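Local coordinates for flavin-dependent monooxygenase, oxygenase subunit HsaA (Rhodococcus sp., PDB 2RFQ), which hydroxylates the phenolic ring of the secosteroid 3-HSA to the catechol 3,4-DHSA during cholesterol breakdown, using reduced FMN and oxygen, at residues L320-I334 with R366-Y380. Sequence-based numbering, arbitrary orientation.
Sequences LRARRDQVRATGRAI and RVHAANDPERAYVMY
Arg323 reaches from the 320-334 helix to Ala370, in the turn ahead of the 373-380 helix. Arg323 CB lies 3.8 Å from CE of selenomethionine Met379, with CG alongside. Bends at chi2 and chi3 fold the chain back, and NE binds Met393 O of the C-terminal tail. Ala376 CB packs over the centre of one guanidinium face, 3.8 Å above the plane. At the edge, NH1 donates to Ala370 O (3.0 Å, a bent 132°) and to Gln326 OE1, while NH2 reaches a water held by Ala369 O and Asp372 O. Gln326 NE2 meets Ala370 O almost straight (2.9 Å, 173°), so two side chains grip the carbonyl of buried Ala370 from opposite faces of its plane. Val327 CG2 packs 3.4 Å from Tyr377 CE1. Arg328 NH1 donates in its own guanidinium plane to Tyr377 OH (2.9 Å), and its NE forms a salt bridge with Asp289 of a neighbouring subunit. Toward Leu320, Arg324 CD makes a CH-pi contact over the centre of the Tyr380 ring, 3.8 Å from the centroid. The turn includes His368 and Ala369, inferred by similarity to bind FMN. The two helices run roughly antiparallel (151° between the segment axes) in the helical C-terminal domain of the acyl-CoA dehydrogenase fold, where helices 233-266 and 277-309 also touch the 320-334 helix.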
ATOM      1  N   LEU A 320       5.172  16.783  18.930  1.00  6.32           N
ATOM      2  CA  LEU A 320       5.589  15.570  18.205  1.00  5.85           C
ATOM      3  C   LEU A 320       4.450  14.981  17.379  1.00  6.38           C
ATOM      4  O   LEU A 320       4.641  14.599  16.199  1.00  6.83           O
ATOM      5  CB  LEU A 320       6.125  14.502  19.182  1.00  5.03           C
ATOM      6  CG  LEU A 320       7.472  14.846  19.817  1.00  5.24           C
ATOM      7  CD1 LEU A 320       7.748  13.917  21.018  1.00  8.54           C
ATOM      8  CD2 LEU A 320       8.607  14.753  18.804  1.00  8.01           C
ATOM      9  N   ARG A 321       3.252  14.910  17.981  1.00  6.82           N
ATOM     10  CA  ARG A 321       2.075  14.436  17.228  1.00  6.98           C
ATOM     11  C   ARG A 321       1.780  15.331  16.017  1.00  6.30           C
ATOM     12  O   ARG A 321       1.405  14.839  14.943  1.00  6.38           O
ATOM     13  CB  ARG A 321       0.816  14.332  18.106  1.00  8.28           C
ATOM     14  CG  ARG A 321       0.849  13.096  18.983  1.00 11.57           C
ATOM     15  CD  ARG A 321      -0.493  12.849  19.644  1.00 14.55           C
ATOM     16  NE  ARG A 321      -0.698  13.770  20.748  1.00 16.53           N
ATOM     17  CZ  ARG A 321      -1.635  14.699  20.824  1.00 19.16           C
ATOM     18  NH1 ARG A 321      -2.518  14.865  19.836  1.00 23.21           N
ATOM     19  NH2 ARG A 321      -1.698  15.455  21.921  1.00 18.37           N
ATOM     20  N   ALA A 322       1.948  16.638  16.199  1.00  6.49           N
ATOM     21  CA  ALA A 322       1.711  17.601  15.134  1.00  6.17           C
ATOM     22  C   ALA A 322       2.606  17.298  13.947  1.00  6.25           C
ATOM     23  O   ALA A 322       2.140  17.190  12.826  1.00  6.79           O
ATOM     24  CB  ALA A 322       1.911  19.040  15.642  1.00  6.79           C
ATOM     25  N   ARG A 323       3.906  17.121  14.210  1.00  5.87           N
ATOM     26  CA  ARG A 323       4.834  16.789  13.118  1.00  6.28           C
ATOM     27  C   ARG A 323       4.516  15.450  12.440  1.00  6.06           C
ATOM     28  O   ARG A 323       4.531  15.340  11.206  1.00  6.74           O
ATOM     29  CB  ARG A 323       6.266  16.839  13.629  1.00  5.48           C
ATOM     30  CG  ARG A 323       6.806  18.266  13.697  1.00  5.90           C
ATOM     31  CD  ARG A 323       7.199  18.740  12.299  1.00  5.52           C
ATOM     32  NE  ARG A 323       8.459  18.090  11.869  1.00  5.42           N
ATOM     33  CZ  ARG A 323       8.766  17.770  10.611  1.00  6.05           C
ATOM     34  NH1 ARG A 323       7.912  18.008   9.601  1.00  5.75           N
ATOM     35  NH2 ARG A 323       9.954  17.222  10.368  1.00  6.26           N
ATOM     36  N   ARG A 324       4.219  14.444  13.266  1.00  5.73           N
ATOM     37  CA  ARG A 324       3.816  13.116  12.769  1.00  5.40           C
ATOM     38  C   ARG A 324       2.666  13.219  11.770  1.00  5.50           C
ATOM     39  O   ARG A 324       2.741  12.701  10.670  1.00  6.71           O
ATOM     40  CB  ARG A 324       3.416  12.228  13.952  1.00  5.70           C
ATOM     41  CG  ARG A 324       2.827  10.870  13.533  1.00  5.29           C
ATOM     42  CD  ARG A 324       2.081  10.182  14.701  1.00  6.49           C
ATOM     43  NE  ARG A 324       0.824  10.866  14.957  1.00  7.11           N
ATOM     44  CZ  ARG A 324       0.069  10.703  16.044  1.00  7.85           C
ATOM     45  NH1 ARG A 324       0.432   9.857  17.034  1.00  7.54           N
ATOM     46  NH2 ARG A 324      -1.079  11.369  16.136  1.00  7.71           N
ATOM     47  N   ASP A 325       1.594  13.902  12.167  1.00  5.31           N
ATOM     48  CA  ASP A 325       0.389  13.968  11.351  1.00  6.13           C
ATOM     49  C   ASP A 325       0.528  14.923  10.185  1.00  6.76           C
ATOM     50  O   ASP A 325      -0.176  14.786   9.182  1.00  6.86           O
ATOM     51  CB  ASP A 325      -0.794  14.378  12.237  1.00  6.55           C
ATOM     52  CG  ASP A 325      -1.161  13.301  13.277  1.00  7.42           C
ATOM     53  OD1 ASP A 325      -0.802  12.108  13.091  1.00  7.10           O
ATOM     54  OD2 ASP A 325      -1.813  13.673  14.271  1.00  7.94           O
ATOM     55  N   GLN A 326       1.401  15.916  10.332  1.00  6.14           N
ATOM     56  CA  GLN A 326       1.600  16.934   9.309  1.00  6.15           C
ATOM     57  C   GLN A 326       2.319  16.362   8.079  1.00  6.32           C
ATOM     58  O   GLN A 326       1.842  16.493   6.936  1.00  6.55           O
ATOM     59  CB  GLN A 326       2.320  18.165   9.882  1.00  5.20           C
ATOM     60  CG  GLN A 326       2.850  19.102   8.791  1.00  5.70           C
ATOM     61  CD  GLN A 326       4.300  18.831   8.504  1.00  8.07           C
ATOM     62  OE1 GLN A 326       5.081  18.582   9.428  1.00  7.99           O
ATOM     63  NE2 GLN A 326       4.686  18.884   7.215  1.00  7.69           N
ATOM     64  N   VAL A 327       3.446  15.686   8.295  1.00  5.97           N
ATOM     65  CA  VAL A 327       4.065  15.004   7.152  1.00  6.48           C
ATOM     66  C   VAL A 327       3.093  13.963   6.563  1.00  5.78           C
ATOM     67  O   VAL A 327       2.991  13.799   5.338  1.00  7.88           O
ATOM     68  CB  VAL A 327       5.446  14.378   7.479  1.00  6.73           C
ATOM     69  CG1 VAL A 327       6.418  15.458   8.009  1.00  5.90           C
ATOM     70  CG2 VAL A 327       5.320  13.215   8.463  1.00  6.09           C
ATOM     71  N   ARG A 328       2.348  13.293   7.436  1.00  6.31           N
ATOM     72  CA  ARG A 328       1.413  12.278   6.931  1.00  6.83           C
ATOM     73  C   ARG A 328       0.277  12.894   6.117  1.00  6.85           C
ATOM     74  O   ARG A 328      -0.175  12.283   5.153  1.00  7.18           O
ATOM     75  CB  ARG A 328       0.857  11.414   8.059  1.00  6.42           C
ATOM     76  CG  ARG A 328       0.389  10.027   7.532  1.00  7.89           C
ATOM     77  CD  ARG A 328       0.460   8.969   8.672  1.00  7.49           C
ATOM     78  NE  ARG A 328       0.101   7.597   8.282  1.00  9.76           N
ATOM     79  CZ  ARG A 328       0.899   6.782   7.591  1.00  9.01           C
ATOM     80  NH1 ARG A 328       2.111   7.189   7.180  1.00  8.79           N
ATOM     81  NH2 ARG A 328       0.503   5.544   7.299  1.00 10.35           N
ATOM     82  N   ALA A 329      -0.180  14.089   6.504  1.00  5.55           N
ATOM     83  CA  ALA A 329      -1.258  14.775   5.789  1.00  6.51           C
ATOM     84  C   ALA A 329      -0.814  15.060   4.349  1.00  6.81           C
ATOM     85  O   ALA A 329      -1.577  14.841   3.395  1.00  7.06           O
ATOM     86  CB  ALA A 329      -1.601  16.063   6.486  1.00  6.09           C
ATOM     87  N   THR A 330       0.428  15.519   4.188  1.00  6.23           N
ATOM     88  CA  THR A 330       0.991  15.696   2.838  1.00  6.85           C
ATOM     89  C   THR A 330       0.943  14.372   2.074  1.00  7.40           C
ATOM     90  O   THR A 330       0.483  14.321   0.937  1.00  7.98           O
ATOM     91  CB  THR A 330       2.429  16.224   2.922  1.00  6.80           C
ATOM     92  OG1 THR A 330       2.350  17.584   3.389  1.00  7.33           O
ATOM     93  CG2 THR A 330       3.138  16.157   1.544  1.00  8.25           C
ATOM     94  N   GLY A 331       1.390  13.305   2.724  1.00  7.27           N
ATOM     95  CA  GLY A 331       1.368  11.968   2.111  1.00  7.52           C
ATOM     96  C   GLY A 331      -0.029  11.519   1.713  1.00  7.91           C
ATOM     97  O   GLY A 331      -0.216  11.001   0.604  1.00  8.23           O
ATOM     98  N   ARG A 332      -1.011  11.714   2.607  1.00  6.92           N
ATOM     99  CA  ARG A 332      -2.399  11.328   2.310  1.00  6.25           C
ATOM    100  C   ARG A 332      -2.944  12.137   1.119  1.00  7.06           C
ATOM    101  O   ARG A 332      -3.655  11.613   0.259  1.00  7.19           O
ATOM    102  CB  ARG A 332      -3.298  11.580   3.523  1.00  6.60           C
ATOM    103  CG  ARG A 332      -2.987  10.696   4.750  1.00  4.60           C
ATOM    104  CD  ARG A 332      -4.106  10.854   5.789  1.00  6.13           C
ATOM    105  NE  ARG A 332      -3.591  10.693   7.154  1.00  5.83           N
ATOM    106  CZ  ARG A 332      -3.446   9.527   7.794  1.00  8.44           C
ATOM    107  NH1 ARG A 332      -2.984   9.508   9.043  1.00 10.37           N
ATOM    108  NH2 ARG A 332      -3.719   8.381   7.179  1.00  7.24           N
ATOM    109  N   ALA A 333      -2.636  13.428   1.105  1.00  6.88           N
ATOM    110  CA  ALA A 333      -3.087  14.312   0.025  1.00  7.69           C
ATOM    111  C   ALA A 333      -2.530  13.846  -1.321  1.00  7.84           C
ATOM    112  O   ALA A 333      -3.278  13.722  -2.310  1.00  8.37           O
ATOM    113  CB  ALA A 333      -2.719  15.749   0.321  1.00  7.81           C
ATOM    114  N   ILE A 334      -1.235  13.566  -1.369  1.00  7.71           N
ATOM    115  CA  ILE A 334      -0.600  13.127  -2.627  1.00  9.39           C
ATOM    116  C   ILE A 334      -1.121  11.748  -3.048  1.00  9.26           C
ATOM    117  O   ILE A 334      -1.430  11.534  -4.223  1.00  9.34           O
ATOM    118  CB  ILE A 334       0.921  13.152  -2.501  1.00 10.24           C
ATOM    119  CG1 ILE A 334       1.366  14.608  -2.302  1.00 11.52           C
ATOM    120  CG2 ILE A 334       1.566  12.584  -3.753  1.00 11.40           C
ATOM    121  CD1 ILE A 334       2.790  14.774  -1.813  1.00 12.54           C
ATOM    122  N   ARG A 366       5.855  18.258  -2.370  1.00  6.56           N
ATOM    123  CA  ARG A 366       6.314  17.135  -1.557  1.00  6.95           C
ATOM    124  C   ARG A 366       7.805  17.215  -1.219  1.00  6.70           C
ATOM    125  O   ARG A 366       8.230  16.683  -0.192  1.00  6.86           O
ATOM    126  CB  ARG A 366       5.994  15.832  -2.292  1.00  6.26           C
ATOM    127  CG  ARG A 366       6.638  14.565  -1.675  1.00  6.93           C
ATOM    128  CD  ARG A 366       6.109  14.233  -0.266  1.00  8.69           C
ATOM    129  NE  ARG A 366       6.735  12.985   0.152  1.00  9.14           N
ATOM    130  CZ  ARG A 366       7.970  12.882   0.628  1.00  8.16           C
ATOM    131  NH1 ARG A 366       8.448  11.662   0.905  1.00 10.05           N
ATOM    132  NH2 ARG A 366       8.733  13.963   0.820  1.00  7.92           N
ATOM    133  N   VAL A 367       8.602  17.883  -2.072  1.00  5.49           N
ATOM    134  CA  VAL A 367      10.072  17.867  -1.904  1.00  6.34           C
ATOM    135  C   VAL A 367      10.575  18.751  -0.763  1.00  5.99           C
ATOM    136  O   VAL A 367      11.748  18.664  -0.362  1.00  7.32           O
ATOM    137  CB  VAL A 367      10.830  18.211  -3.198  1.00  6.35           C
ATOM    138  CG1 VAL A 367      10.290  17.374  -4.387  1.00  6.33           C
ATOM    139  CG2 VAL A 367      10.794  19.723  -3.452  1.00  7.29           C
ATOM    140  N   HIS A 368       9.721  19.647  -0.278  1.00  5.84           N
ATOM    141  CA  HIS A 368      10.113  20.548   0.814  1.00  6.07           C
ATOM    142  C   HIS A 368      10.657  19.758   2.019  1.00  5.31           C
ATOM    143  O   HIS A 368      10.113  18.711   2.377  1.00  6.12           O
ATOM    144  CB  HIS A 368       8.900  21.411   1.227  1.00  6.15           C
ATOM    145  CG  HIS A 368       9.268  22.594   2.057  1.00  7.69           C
ATOM    146  ND1 HIS A 368       9.605  22.492   3.390  1.00  9.06           N
ATOM    147  CD2 HIS A 368       9.375  23.908   1.734  1.00  7.86           C
ATOM    148  CE1 HIS A 368       9.906  23.697   3.855  1.00  8.70           C
ATOM    149  NE2 HIS A 368       9.770  24.573   2.873  1.00  9.18           N
ATOM    150  N   ALA A 369      11.723  20.276   2.641  1.00  6.41           N
ATOM    151  CA  ALA A 369      12.321  19.607   3.801  1.00  6.88           C
ATOM    152  C   ALA A 369      11.292  19.279   4.861  1.00  6.87           C
ATOM    153  O   ALA A 369      11.407  18.243   5.536  1.00  6.51           O
ATOM    154  CB  ALA A 369      13.411  20.464   4.421  1.00  7.66           C
ATOM    155  N   ALA A 370      10.313  20.178   5.036  1.00  6.93           N
ATOM    156  CA  ALA A 370       9.313  20.011   6.099  1.00  6.79           C
ATOM    157  C   ALA A 370       8.296  18.890   5.804  1.00  7.21           C
ATOM    158  O   ALA A 370       7.504  18.514   6.688  1.00  7.34           O
ATOM    159  CB  ALA A 370       8.593  21.351   6.377  1.00  7.44           C
ATOM    160  N   ASN A 371       8.310  18.365   4.570  1.00  7.27           N
ATOM    161  CA  ASN A 371       7.467  17.223   4.209  1.00  7.42           C
ATOM    162  C   ASN A 371       8.165  15.868   4.310  1.00  7.86           C
ATOM    163  O   ASN A 371       7.506  14.829   4.155  1.00  8.98           O
ATOM    164  CB  ASN A 371       6.912  17.357   2.785  1.00  7.26           C
ATOM    165  CG  ASN A 371       5.780  18.353   2.671  1.00  8.34           C
ATOM    166  OD1 ASN A 371       5.638  19.045   1.627  1.00 12.70           O
ATOM    167  ND2 ASN A 371       4.969  18.430   3.684  1.00  4.64           N
ATOM    168  N   ASP A 372       9.477  15.856   4.547  1.00  7.07           N
ATOM    169  CA  ASP A 372      10.171  14.577   4.631  1.00  8.38           C
ATOM    170  C   ASP A 372       9.530  13.747   5.748  1.00  7.76           C
ATOM    171  O   ASP A 372       9.567  14.166   6.915  1.00  7.96           O
ATOM    172  CB  ASP A 372      11.648  14.742   4.914  1.00  8.44           C
ATOM    173  CG  ASP A 372      12.360  13.410   4.871  1.00 13.34           C
ATOM    174  OD1 ASP A 372      12.881  13.034   3.800  1.00 16.10           O
ATOM    175  OD2 ASP A 372      12.269  12.683   5.864  1.00 12.87           O
ATOM    176  N   PRO A 373       8.900  12.603   5.394  1.00  8.13           N
ATOM    177  CA  PRO A 373       8.069  11.971   6.431  1.00  7.71           C
ATOM    178  C   PRO A 373       8.870  11.185   7.447  1.00  7.29           C
ATOM    179  O   PRO A 373       8.564  11.243   8.659  1.00  7.00           O
ATOM    180  CB  PRO A 373       7.117  11.070   5.633  1.00  7.49           C
ATOM    181  CG  PRO A 373       7.913  10.726   4.364  1.00  8.37           C
ATOM    182  CD  PRO A 373       8.787  11.924   4.079  1.00  9.24           C
ATOM    183  N   GLU A 374       9.913  10.470   6.998  1.00  7.46           N
ATOM    184  CA  GLU A 374      10.705   9.685   7.956  1.00  7.77           C
ATOM    185  C   GLU A 374      11.382  10.548   9.018  1.00  7.87           C
ATOM    186  O   GLU A 374      11.528  10.133  10.162  1.00  8.05           O
ATOM    187  CB  GLU A 374      11.714   8.796   7.245  1.00  8.46           C
ATOM    188  CG  GLU A 374      11.026   7.705   6.469  1.00 10.90           C
ATOM    189  CD  GLU A 374      10.791   8.057   5.005  1.00 13.77           C
ATOM    190  OE1 GLU A 374      11.033   9.215   4.559  1.00 11.56           O
ATOM    191  OE2 GLU A 374      10.343   7.123   4.302  1.00 16.94           O
ATOM    192  N   ARG A 375      11.751  11.772   8.667  1.00  7.33           N
ATOM    193  CA  ARG A 375      12.362  12.640   9.648  1.00  7.56           C
ATOM    194  C   ARG A 375      11.393  12.814  10.837  1.00  7.31           C
ATOM    195  O   ARG A 375      11.787  12.635  11.997  1.00  8.50           O
ATOM    196  CB  ARG A 375      12.671  13.999   9.016  1.00  7.60           C
ATOM    197  CG  ARG A 375      13.213  14.989  10.014  1.00  8.27           C
ATOM    198  CD  ARG A 375      13.648  16.278   9.320  1.00  7.83           C
ATOM    199  NE  ARG A 375      14.278  17.197  10.273  1.00 11.29           N
ATOM    200  CZ  ARG A 375      14.904  18.329   9.936  1.00 13.38           C
ATOM    201  NH1 ARG A 375      15.016  18.693   8.658  1.00 12.45           N
ATOM    202  NH2 ARG A 375      15.435  19.103  10.886  1.00 13.10           N
ATOM    203  N   ALA A 376      10.136  13.150  10.536  1.00  6.33           N
ATOM    204  CA  ALA A 376       9.148  13.361  11.602  1.00  6.39           C
ATOM    205  C   ALA A 376       8.789  12.048  12.296  1.00  6.05           C
ATOM    206  O   ALA A 376       8.612  12.021  13.525  1.00  6.57           O
ATOM    207  CB  ALA A 376       7.890  14.059  11.064  1.00  7.28           C
ATOM    208  N   TYR A 377       8.662  10.971  11.506  1.00  6.27           N
ATOM    209  CA  TYR A 377       8.236   9.673  12.062  1.00  6.14           C
ATOM    210  C   TYR A 377       9.270   9.107  13.020  1.00  6.01           C
ATOM    211  O   TYR A 377       8.922   8.638  14.117  1.00  6.48           O
ATOM    212  CB  TYR A 377       7.974   8.645  10.959  1.00  6.65           C
ATOM    213  CG  TYR A 377       6.817   8.945  10.037  1.00  5.53           C
ATOM    214  CD1 TYR A 377       5.765   9.789  10.424  1.00  7.69           C
ATOM    215  CD2 TYR A 377       6.765   8.350   8.787  1.00  7.79           C
ATOM    216  CE1 TYR A 377       4.673  10.057   9.550  1.00  6.83           C
ATOM    217  CE2 TYR A 377       5.677   8.583   7.907  1.00  8.32           C
ATOM    218  CZ  TYR A 377       4.650   9.450   8.293  1.00  7.59           C
ATOM    219  OH  TYR A 377       3.583   9.714   7.439  1.00  7.66           O
ATOM    220  N   VAL A 378      10.537   9.179  12.621  1.00  6.60           N
ATOM    221  CA  VAL A 378      11.608   8.683  13.491  1.00  6.53           C
ATOM    222  C   VAL A 378      11.615   9.491  14.781  1.00  6.99           C
ATOM    223  O   VAL A 378      11.718   8.921  15.873  1.00  6.70           O
ATOM    224  CB  VAL A 378      12.970   8.722  12.768  1.00  7.37           C
ATOM    225  CG1 VAL A 378      14.127   8.471  13.735  1.00  8.62           C
ATOM    226  CG2 VAL A 378      12.967   7.689  11.633  1.00  7.31           C
HETATM  227  N   MSE A 379      11.486  10.805  14.663  1.00  6.84           N
HETATM  228  CA  MSE A 379      11.491  11.660  15.854  1.00  8.08           C
HETATM  229  C   MSE A 379      10.332  11.314  16.795  1.00  6.97           C
HETATM  230  O   MSE A 379      10.507  11.209  18.013  1.00  7.64           O
HETATM  231  CB  MSE A 379      11.386  13.131  15.454  1.00  7.55           C
HETATM  232  CG  MSE A 379      11.433  14.024  16.662  1.00  7.79           C
HETATM  233 SE   MSE A 379      11.275  15.898  16.157  1.00 16.46          SE
HETATM  234  CE  MSE A 379       9.579  15.798  15.221  1.00  8.15           C
ATOM    235  N   TYR A 380       9.150  11.149  16.217  1.00  6.11           N
ATOM    236  CA  TYR A 380       7.972  10.777  17.002  1.00  6.52           C
ATOM    237  C   TYR A 380       8.229   9.459  17.742  1.00  6.40           C
ATOM    238  O   TYR A 380       7.973   9.350  18.954  1.00  6.71           O
ATOM    239  CB  TYR A 380       6.743  10.638  16.099  1.00  6.94           C
ATOM    240  CG  TYR A 380       5.562  10.101  16.869  1.00  7.48           C
ATOM    241  CD1 TYR A 380       4.756  10.958  17.627  1.00  8.55           C
ATOM    242  CD2 TYR A 380       5.278   8.734  16.877  1.00  8.77           C
ATOM    243  CE1 TYR A 380       3.686  10.458  18.346  1.00  7.76           C
ATOM    244  CE2 TYR A 380       4.234   8.234  17.610  1.00  8.82           C
ATOM    245  CZ  TYR A 380       3.434   9.090  18.326  1.00  8.27           C
ATOM    246  OH  TYR A 380       2.376   8.563  19.048  1.00 10.70           O
TER
HETATM  247  O   HOH W   1      10.226  16.712   7.648  1.00  5.74           O
HETATM  248  O   HOH W   2       5.036  13.918   3.400  1.00  7.26           O